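Local coordinates for aldehyde Dehydrogenase (Burkholderia cenocepacia, PDB 4O6R) that probably oxidises aldehydes to carboxylic acids with NAD(P)+ as coenzyme, as a member of the aldehyde dehydrogenase family, at the interface of chains A and B. Numbering follows the deposited sequence. Chains: chain A/B, Aldehyde Dehydrogenase.

The strand 477-485 of chain B passes through contact 4 and then contact 1, whose C-alpha centres lie about 16 Å apart, so one arm reaches across successive segments of chain A. Contact 2 is largely the twin of contact 1 with the chains exchanged, again pairing Cys446 and Arg449 of one subunit with Phe138, Trp483 and Asn485 of the other; their C-alpha centres are about 49 Å apart. Contact 3 lies between, about 28 Å from contact 2 and 23 Å from contact 4, centre to centre. Such reciprocal strand exchange is typical of aldehyde dehydrogenase dimers; the deposited assembly holds four copies.

Contact 1: the interface of chains A and B. Residues chain A 444-446, 449; chain B 138, 483-485.
A:Ile444 meets B:Trp483 and B:Asn485 through its backbone, as a parallel bridge that joins strand 441-444 of chain A to strand 477-485 of chain B. Its N donates to B:Trp483 O at 2.8 Å, and its carbonyl O accepts from B:Asn485 N at 3.0 Å, the latter nearly straight at 171° at the hydrogen. B:Val484, the residue between, pairs with A:Ile444; the two side chains lie alongside each other, pointing the same way. This sheet extension by a partner's strand is a hallmark of aldehyde dehydrogenase dimers.

Polar side-chain links continue the grip past the strand end. B:Asn485 holds CG anti to its own backbone N (chi1 -178°), which sends ND2 to the carbonyl O of A:Asn445 at 3.0 Å; the acceptor sits somewhat out of the amide plane. Water 1, 2.9 Å from A:Asn445 ND2 and 2.7 Å from B:Asn485 O, joins the two asparagines a second time.

Apolar contacts run on from the asparagine. A:Cys446 CB lies 3.8 Å from B:Asn485 CB and also meets the edge of the B:Phe138 ring, in its plane. The guanidinium of A:Arg449 stacks on that ring, the planes 13° apart and B:Phe138 CZ over its centre. Over the six-membered ring of B:Trp483 lies the first side-chain carbon of A:Arg449, a CH-pi contact displaced toward the rim, with A:Arg449 CB 3.6 Å from B:Trp483 CE3.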
loop_
_atom_site.group_PDB
_atom_site.type_symbol
_atom_site.label_atom_id
_atom_site.label_comp_id
_atom_site.label_asym_id
_atom_site.label_seq_id
_atom_site.Cartn_x
_atom_site.Cartn_y
_atom_site.Cartn_z
ATOM N N ILE A 444 1.531 -12.663 -22.249
ATOM C CA ILE A 444 0.463 -13.282 -23.030
ATOM C C ILE A 444 0.207 -12.439 -24.272
ATOM O O ILE A 444 -0.135 -11.257 -24.159
ATOM C CB ILE A 444 -0.834 -13.440 -22.237
ATOM C CG1 ILE A 444 -0.563 -14.262 -20.986
ATOM C CG2 ILE A 444 -1.881 -14.120 -23.106
ATOM C CD1 ILE A 444 -1.620 -14.123 -19.910
ATOM N N ASN A 445 0.367 -13.067 -25.436
ATOM C CA ASN A 445 0.232 -12.400 -26.735
ATOM C C ASN A 445 1.211 -11.239 -26.953
ATOM O O ASN A 445 0.926 -10.265 -27.681
ATOM C CB ASN A 445 -1.239 -12.018 -26.984
ATOM C CG ASN A 445 -2.114 -13.247 -27.248
ATOM O OD1 ASN A 445 -1.622 -14.315 -27.619
ATOM N ND2 ASN A 445 -3.415 -13.105 -27.032
ATOM N N CYS A 446 2.380 -11.372 -26.330
ATOM C CA CYS A 446 3.471 -10.402 -26.412
ATOM C C CYS A 446 4.668 -11.121 -25.809
ATOM O O CYS A 446 4.555 -12.262 -25.367
ATOM C CB CYS A 446 3.143 -9.104 -25.672
ATOM S SG CYS A 446 2.768 -9.262 -23.893
ATOM N N ARG A 449 7.994 -7.671 -22.599
ATOM C CA ARG A 449 7.543 -6.361 -22.207
ATOM C C ARG A 449 8.163 -6.044 -20.846
ATOM O O ARG A 449 7.995 -6.799 -19.895
ATOM C CB ARG A 449 6.020 -6.245 -22.127
ATOM C CG ARG A 449 5.277 -6.714 -23.381
ATOM C CD ARG A 449 5.699 -5.913 -24.594
ATOM N NE ARG A 449 5.414 -4.504 -24.445
ATOM C CZ ARG A 449 5.488 -3.612 -25.437
ATOM N NH1 ARG A 449 5.867 -3.980 -26.655
ATOM N NH2 ARG A 449 5.187 -2.330 -25.212
ATOM N N PHE B 138 -2.154 -2.756 -22.754
ATOM C CA PHE B 138 -1.637 -3.823 -21.941
ATOM C C PHE B 138 -2.247 -3.819 -20.542
ATOM O O PHE B 138 -2.414 -2.761 -19.906
ATOM C CB PHE B 138 -0.110 -3.739 -21.827
ATOM C CG PHE B 138 0.614 -4.022 -23.111
ATOM C CD1 PHE B 138 0.844 -3.016 -24.018
ATOM C CD2 PHE B 138 1.061 -5.288 -23.408
ATOM C CE1 PHE B 138 1.505 -3.246 -25.192
ATOM C CE2 PHE B 138 1.726 -5.541 -24.595
ATOM C CZ PHE B 138 1.953 -4.502 -25.484
ATOM N N TRP B 483 1.412 -10.310 -17.981
ATOM C CA TRP B 483 1.072 -9.261 -18.943
ATOM C C TRP B 483 0.101 -9.819 -19.949
ATOM O O TRP B 483 0.316 -10.911 -20.468
ATOM C CB TRP B 483 2.288 -8.786 -19.714
ATOM C CG TRP B 483 3.332 -8.074 -18.955
ATOM C CD1 TRP B 483 4.208 -8.601 -18.053
ATOM C CD2 TRP B 483 3.700 -6.711 -19.121
ATOM N NE1 TRP B 483 5.074 -7.624 -17.612
ATOM C CE2 TRP B 483 4.793 -6.460 -18.271
ATOM C CE3 TRP B 483 3.211 -5.675 -19.914
ATOM C CZ2 TRP B 483 5.385 -5.198 -18.169
ATOM C CZ3 TRP B 483 3.807 -4.433 -19.828
ATOM C CH2 TRP B 483 4.867 -4.201 -18.948
ATOM N N VAL B 484 -0.975 -9.091 -20.205
ATOM C CA VAL B 484 -1.892 -9.434 -21.292
ATOM C C VAL B 484 -1.822 -8.330 -22.315
ATOM O O VAL B 484 -2.139 -7.181 -22.017
ATOM C CB VAL B 484 -3.357 -9.565 -20.855
ATOM C CG1 VAL B 484 -4.194 -10.101 -22.002
ATOM C CG2 VAL B 484 -3.479 -10.478 -19.644
ATOM N N ASN B 485 -1.455 -8.675 -23.530
ATOM C CA ASN B 485 -1.568 -7.713 -24.614
ATOM C C ASN B 485 -2.996 -7.721 -25.164
ATOM O O ASN B 485 -3.346 -8.574 -26.002
ATOM C CB ASN B 485 -0.533 -8.040 -25.692
ATOM C CG ASN B 485 -0.556 -7.061 -26.835
ATOM O OD1 ASN B 485 -1.319 -6.097 -26.815
ATOM N ND2 ASN B 485 0.277 -7.314 -27.858
HETATM O O HOH W 1 -4.882 -10.782 -26.025
#

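Contact 2: the interface of chains A and B. Residues chain A 135, 138, 483, 485, 490; chain B 446, 449.
B:Arg449 fits against A:Phe138 and A:Trp483 by different parts of one side chain, and hides 109 Å² of its surface against chain A. In the tight part, the guanidinium lies almost parallel to the phenylalanine ring, the planes 19° apart. The two overlap in an offset face-to-face stack, the ring's rim atom A:Phe138 CZ lying over the guanidinium centre, 3.6 Å from B:Arg449 CZ. Bends at chi2 and chi3 (-60°) fold the arginine back, which lets its CB sit on the indole face of A:Trp483 while its head turns onto the phenylalanine.

Looser contacts flank this core. B:Cys446 and A:Asn485 touch lightly, mainly through their CB carbons, 3.9 Å apart, and A:Asn485 loses little surface. A:Val490, in a loop past the strand, slides antiparallel to the arginine and brings CG2 to 3.6 Å from B:Arg449 NH1.

Set apart from these is a close but poorly aligned salt bridge with the carboxylate of A:Asp135, at an edge of the guanidinium. Charge probably matters more here than directional bonding, because the carboxylate is turned nearly perpendicular to the guanidinium and the hydrogen bond is weak: B:Arg449 NH2 lies 2.9 Å from A:Asp135 OD2, but with 124° at the hydrogen.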
loop_
_atom_site.group_PDB
_atom_site.type_symbol
_atom_site.label_atom_id
_atom_site.label_comp_id
_atom_site.label_asym_id
_atom_site.label_seq_id
_atom_site.Cartn_x
_atom_site.Cartn_y
_atom_site.Cartn_z
ATOM N N ASP A 135 -0.542 -1.550 20.925
ATOM C CA ASP A 135 -1.201 -1.343 22.213
ATOM C C ASP A 135 -1.562 0.105 22.468
ATOM O O ASP A 135 -0.896 1.036 21.989
ATOM C CB ASP A 135 -0.342 -1.862 23.366
ATOM C CG ASP A 135 -0.199 -3.377 23.362
ATOM O OD1 ASP A 135 -0.892 -4.064 22.572
ATOM O OD2 ASP A 135 0.578 -3.897 24.179
ATOM N N PHE A 138 0.804 3.613 22.877
ATOM C CA PHE A 138 2.055 3.534 22.121
ATOM C C PHE A 138 1.874 4.034 20.689
ATOM O O PHE A 138 0.850 3.762 20.054
ATOM C CB PHE A 138 2.563 2.098 22.071
ATOM C CG PHE A 138 2.985 1.557 23.390
ATOM C CD1 PHE A 138 2.061 0.951 24.231
ATOM C CD2 PHE A 138 4.303 1.627 23.790
ATOM C CE1 PHE A 138 2.459 0.433 25.443
ATOM C CE2 PHE A 138 4.697 1.111 24.999
ATOM C CZ PHE A 138 3.771 0.514 25.830
ATOM N N TRP A 483 9.275 2.968 18.376
ATOM C CA TRP A 483 8.151 2.904 19.326
ATOM C C TRP A 483 8.261 4.046 20.300
ATOM O O TRP A 483 9.328 4.210 20.933
ATOM C CB TRP A 483 8.191 1.633 20.167
ATOM C CG TRP A 483 7.883 0.365 19.462
ATOM C CD1 TRP A 483 8.685 -0.296 18.578
ATOM C CD2 TRP A 483 6.711 -0.443 19.623
ATOM N NE1 TRP A 483 8.083 -1.465 18.174
ATOM C CE2 TRP A 483 6.857 -1.567 18.770
ATOM C CE3 TRP A 483 5.536 -0.303 20.364
ATOM C CZ2 TRP A 483 5.891 -2.571 18.666
ATOM C CZ3 TRP A 483 4.556 -1.310 20.267
ATOM C CH2 TRP A 483 4.749 -2.434 19.397
ATOM N N ASN A 485 6.500 5.193 23.800
ATOM C CA ASN A 485 5.570 4.980 24.890
ATOM C C ASN A 485 5.020 6.315 25.383
ATOM O O ASN A 485 5.633 6.956 26.223
ATOM C CB ASN A 485 6.255 4.258 26.031
ATOM C CG ASN A 485 5.286 3.918 27.141
ATOM O OD1 ASN A 485 4.108 4.242 27.054
ATOM N ND2 ASN A 485 5.788 3.284 28.195
ATOM N N VAL A 490 2.886 0.848 31.563
ATOM C CA VAL A 490 3.438 -0.497 31.707
ATOM C C VAL A 490 3.721 -0.805 33.191
ATOM O O VAL A 490 4.504 -0.114 33.828
ATOM C CB VAL A 490 4.746 -0.582 30.895
ATOM C CG1 VAL A 490 5.344 -1.979 30.985
ATOM C CG2 VAL A 490 4.476 -0.220 29.440
ATOM N N CYS B 446 10.359 2.731 26.845
ATOM C CA CYS B 446 9.872 1.341 26.942
ATOM C C CYS B 446 10.986 0.481 26.391
ATOM O O CYS B 446 12.007 1.007 25.945
ATOM C CB CYS B 446 8.574 1.122 26.155
ATOM S SG CYS B 446 8.658 1.544 24.383
ATOM N N ARG B 449 9.069 -4.037 23.220
ATOM C CA ARG B 449 7.673 -4.069 22.816
ATOM C C ARG B 449 7.654 -4.806 21.485
ATOM O O ARG B 449 8.392 -4.437 20.547
ATOM C CB ARG B 449 7.079 -2.666 22.647
ATOM C CG ARG B 449 7.144 -1.768 23.881
ATOM C CD ARG B 449 6.524 -2.385 25.126
ATOM N NE ARG B 449 5.112 -2.711 24.957
ATOM C CZ ARG B 449 4.288 -3.035 25.955
ATOM N NH1 ARG B 449 4.724 -3.080 27.190
ATOM N NH2 ARG B 449 3.012 -3.298 25.715
#

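Contact 3: the interface of chains A and B. Residues chain A 249-250; chain B 238-239, 242, 254, 256, 461, 464.
A:Leu249, whose backbone adopts left-handed helical torsions (phi 51°, psi 40°), turns its carbonyl toward B:Tyr464 and its side chain into an apolar pocket of chain B. The forked end of the leucine shares its two methyls between different walls. CD2 lies 3.6 Å from B:Val242 CG2 on one side and 3.7 Å from B:Leu254 CD1 on another. CD1 goes instead to B:Leu256, at 3.7 Å from its CD1, and to the aliphatic stem of B:Arg239, whose CG is 3.9 Å away. The leucine crosses B:Leu254 and B:Arg239 at about right angles, a knob set between differently oriented neighbours. Beyond the stem, the same CD1 lies over the rim of one face of the B:Arg239 guanidinium.

Polar groups line the other side. The ring of B:Tyr464 receives the carbonyl O of A:Leu249 at its edge, in plane, 3.4 Å from CE2. With CG between its backbone N and carbonyl carbon (chi1 47°), the ring is turned edge-on to that carbonyl. The phenol OH reaches water 2 at 2.8 Å, and this water also meets A:Lys250 O at 2.8 Å, linking the two chains.

In the fold, A:Leu249 belongs to the loop between helix 235-245 and strand 251-255, and it packs on the same helix and strand of chain B. That helix borders the AMP-binding pocket, while B:Leu254 and B:Leu256 flank the glutamate that serves aldehyde dehydrogenases as general base, so the interface probably lies close behind the catalytic region.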
loop_
_atom_site.group_PDB
_atom_site.type_symbol
_atom_site.label_atom_id
_atom_site.label_comp_id
_atom_site.label_asym_id
_atom_site.label_seq_id
_atom_site.Cartn_x
_atom_site.Cartn_y
_atom_site.Cartn_z
ATOM N N LEU A 249 27.393 -10.678 6.115
ATOM C CA LEU A 249 25.982 -10.965 5.919
ATOM C C LEU A 249 25.237 -9.838 5.215
ATOM O O LEU A 249 24.103 -9.524 5.556
ATOM C CB LEU A 249 25.344 -11.349 7.256
ATOM C CG LEU A 249 26.107 -12.611 7.688
ATOM C CD1 LEU A 249 26.303 -12.741 9.171
ATOM C CD2 LEU A 249 25.481 -13.861 7.095
ATOM N N LYS A 250 25.890 -9.236 4.218
ATOM C CA LYS A 250 25.243 -8.267 3.369
ATOM C C LYS A 250 24.039 -8.893 2.679
ATOM O O LYS A 250 23.999 -10.096 2.412
ATOM C CB LYS A 250 26.193 -7.712 2.325
ATOM C CG LYS A 250 26.876 -8.747 1.435
ATOM C CD LYS A 250 27.663 -8.160 0.285
ATOM C CE LYS A 250 28.773 -7.188 0.678
ATOM N NZ LYS A 250 29.829 -7.787 1.553
ATOM N N GLY B 238 24.530 -18.160 11.244
ATOM C CA GLY B 238 23.921 -17.478 10.108
ATOM C C GLY B 238 24.810 -17.519 8.887
ATOM O O GLY B 238 24.338 -17.736 7.744
ATOM N N ARG B 239 26.112 -17.334 9.116
ATOM C CA ARG B 239 27.066 -17.478 8.011
ATOM C C ARG B 239 26.959 -18.865 7.384
ATOM O O ARG B 239 27.016 -18.999 6.162
ATOM C CB ARG B 239 28.506 -17.212 8.456
ATOM C CG ARG B 239 28.736 -15.790 8.946
ATOM C CD ARG B 239 30.212 -15.417 8.914
ATOM N NE ARG B 239 30.390 -14.002 9.208
ATOM C CZ ARG B 239 30.539 -13.474 10.417
ATOM N NH1 ARG B 239 30.610 -14.227 11.509
ATOM N NH2 ARG B 239 30.658 -12.166 10.527
ATOM N N VAL B 242 23.878 -19.185 5.134
ATOM C CA VAL B 242 24.160 -18.540 3.842
ATOM C C VAL B 242 24.999 -19.475 2.951
ATOM O O VAL B 242 24.687 -19.696 1.773
ATOM C CB VAL B 242 24.878 -17.197 4.064
ATOM C CG1 VAL B 242 25.402 -16.612 2.749
ATOM C CG2 VAL B 242 23.942 -16.193 4.773
ATOM N N LEU B 254 17.482 -14.081 8.098
ATOM C CA LEU B 254 18.426 -14.235 9.213
ATOM C C LEU B 254 18.107 -13.224 10.311
ATOM O O LEU B 254 18.065 -12.003 10.068
ATOM C CB LEU B 254 19.869 -13.995 8.749
ATOM C CG LEU B 254 20.410 -14.830 7.593
ATOM C CD1 LEU B 254 21.771 -14.334 7.136
ATOM C CD2 LEU B 254 20.483 -16.278 7.990
ATOM N N LEU B 256 20.062 -12.455 13.842
ATOM C CA LEU B 256 21.316 -12.944 14.397
ATOM C C LEU B 256 21.578 -12.269 15.736
ATOM O O LEU B 256 20.636 -12.071 16.508
ATOM C CB LEU B 256 22.412 -12.778 13.354
ATOM C CG LEU B 256 22.044 -13.396 11.994
ATOM C CD1 LEU B 256 23.110 -13.101 10.942
ATOM C CD2 LEU B 256 21.788 -14.895 12.104
ATOM N N LYS B 461 25.260 -7.068 10.487
ATOM C CA LYS B 461 25.516 -8.429 10.948
ATOM C C LYS B 461 24.422 -8.997 11.861
ATOM O O LYS B 461 24.491 -10.162 12.205
ATOM C CB LYS B 461 26.884 -8.514 11.631
ATOM C CG LYS B 461 28.029 -8.238 10.674
ATOM C CD LYS B 461 29.351 -8.399 11.383
ATOM C CE LYS B 461 30.517 -8.069 10.484
ATOM N NZ LYS B 461 31.678 -7.705 11.352
ATOM N N TYR B 464 18.968 -9.976 8.184
ATOM C CA TYR B 464 18.054 -9.347 7.251
ATOM C C TYR B 464 16.755 -10.124 7.116
ATOM O O TYR B 464 16.689 -11.313 7.447
ATOM C CB TYR B 464 18.704 -9.188 5.867
ATOM C CG TYR B 464 19.444 -10.395 5.261
ATOM C CD1 TYR B 464 18.757 -11.403 4.616
ATOM C CD2 TYR B 464 20.841 -10.443 5.238
ATOM C CE1 TYR B 464 19.422 -12.460 4.006
ATOM C CE2 TYR B 464 21.529 -11.483 4.625
ATOM C CZ TYR B 464 20.818 -12.500 3.997
ATOM O OH TYR B 464 21.495 -13.527 3.371
HETATM O O HOH W 2 24.182 -12.822 3.085
#

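Contact 4: the interface of chains A and B. Residues chain A 438-440, 459, 466; chain B 478-480.
The carbonyl O of B:Ala479 accepts a hydrogen bond from the guanidinium of A:Arg466, with NH2 2.9 Å away and the bond fairly straight at 159°. B:Ala479 lies near the start of strand 477-485, the arm that aldehyde dehydrogenases typically extend toward a partner subunit. The geometry is planar on both sides: the donor lies in the carbonyl plane, and the oxygen lies at the guanidinium edge, in its plane. A bend at chi2 (-73°) steers the otherwise extended arginine chain toward the strand, where NE also comes to 3.8 Å from B:Ala479 CB.

Flanking residues of the strand are tied to each other. B:Arg480 NE donates to B:Glu478 OE2 at 3.0 Å, a salt bridge within chain B that meets the anti side of the carboxylate, tilted out of its plane, while the oxygen stays near the guanidinium plane. It probably helps to hold both side chains in place against chain A. B:Glu478 places its carboxylate across A:Val459, whose CG1 lies against it, 3.6 Å from CD, the two side chains crossing at about a right angle.

The guanidinium of B:Arg480 has the carbonyl O of A:Ala439 over one face, toward the rim, 3.4 Å from CZ. An oxygen there would probably favour the positive charge electrostatically without being hydrogen bonded. A:Asp438 could add a longer-range attraction, as its OD1 lies 4.4 Å from B:Arg480 NH2.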
loop_
_atom_site.group_PDB
_atom_site.type_symbol
_atom_site.label_atom_id
_atom_site.label_comp_id
_atom_site.label_asym_id
_atom_site.label_seq_id
_atom_site.Cartn_x
_atom_site.Cartn_y
_atom_site.Cartn_z
ATOM N N ASP A 438 6.312 -21.780 -14.015
ATOM C CA ASP A 438 7.358 -21.369 -13.084
ATOM C C ASP A 438 8.179 -20.237 -13.651
ATOM O O ASP A 438 9.115 -20.479 -14.413
ATOM C CB ASP A 438 8.372 -22.507 -12.891
ATOM C CG ASP A 438 7.790 -23.724 -12.248
ATOM O OD1 ASP A 438 6.723 -23.642 -11.593
ATOM O OD2 ASP A 438 8.459 -24.785 -12.382
ATOM N N ALA A 439 7.840 -19.011 -13.303
ATOM C CA ALA A 439 8.563 -17.879 -13.810
ATOM C C ALA A 439 8.151 -16.653 -13.018
ATOM O O ALA A 439 7.035 -16.612 -12.461
ATOM C CB ALA A 439 8.248 -17.660 -15.292
ATOM N N GLY A 440 9.028 -15.661 -12.985
ATOM C CA GLY A 440 8.695 -14.382 -12.353
ATOM C C GLY A 440 7.819 -13.493 -13.225
ATOM O O GLY A 440 7.201 -12.557 -12.730
ATOM N N VAL A 459 12.432 -16.883 -10.168
ATOM C CA VAL A 459 12.196 -17.785 -9.049
ATOM C C VAL A 459 13.200 -18.933 -9.134
ATOM O O VAL A 459 13.880 -19.086 -10.129
ATOM C CB VAL A 459 10.759 -18.309 -9.075
ATOM C CG1 VAL A 459 9.787 -17.145 -9.028
ATOM C CG2 VAL A 459 10.513 -19.136 -10.344
ATOM N N ARG A 466 13.830 -8.321 -7.017
ATOM C CA ARG A 466 13.191 -7.777 -8.210
ATOM C C ARG A 466 13.788 -6.426 -8.605
ATOM O O ARG A 466 14.048 -5.571 -7.733
ATOM C CB ARG A 466 11.695 -7.629 -7.984
ATOM C CG ARG A 466 10.953 -8.938 -7.829
ATOM C CD ARG A 466 10.852 -9.650 -9.183
ATOM N NE ARG A 466 10.145 -10.921 -9.140
ATOM C CZ ARG A 466 10.658 -12.096 -8.779
ATOM N NH1 ARG A 466 11.920 -12.208 -8.415
ATOM N NH2 ARG A 466 9.892 -13.193 -8.831
ATOM N N GLU B 478 6.501 -14.200 -3.432
ATOM C CA GLU B 478 7.305 -13.751 -4.560
ATOM C C GLU B 478 6.381 -13.086 -5.552
ATOM O O GLU B 478 5.210 -13.464 -5.684
ATOM C CB GLU B 478 8.007 -14.951 -5.216
ATOM C CG GLU B 478 7.042 -16.030 -5.723
ATOM C CD GLU B 478 7.678 -17.366 -6.119
ATOM O OE1 GLU B 478 8.761 -17.743 -5.573
ATOM O OE2 GLU B 478 7.053 -18.076 -6.959
ATOM N N ALA B 479 6.907 -12.112 -6.269
ATOM C CA ALA B 479 6.140 -11.421 -7.276
ATOM C C ALA B 479 5.993 -12.266 -8.536
ATOM O O ALA B 479 6.990 -12.748 -9.068
ATOM C CB ALA B 479 6.801 -10.101 -7.612
ATOM N N ARG B 480 4.756 -12.443 -9.000
ATOM C CA ARG B 480 4.461 -13.125 -10.267
ATOM C C ARG B 480 3.749 -12.126 -11.157
ATOM O O ARG B 480 2.596 -11.804 -10.933
ATOM C CB ARG B 480 3.558 -14.341 -10.061
ATOM C CG ARG B 480 4.124 -15.471 -9.217
ATOM C CD ARG B 480 5.327 -16.044 -9.881
ATOM N NE ARG B 480 5.690 -17.415 -9.529
ATOM C CZ ARG B 480 5.331 -18.511 -10.202
ATOM N NH1 ARG B 480 4.475 -18.469 -11.213
ATOM N NH2 ARG B 480 5.830 -19.676 -9.831
#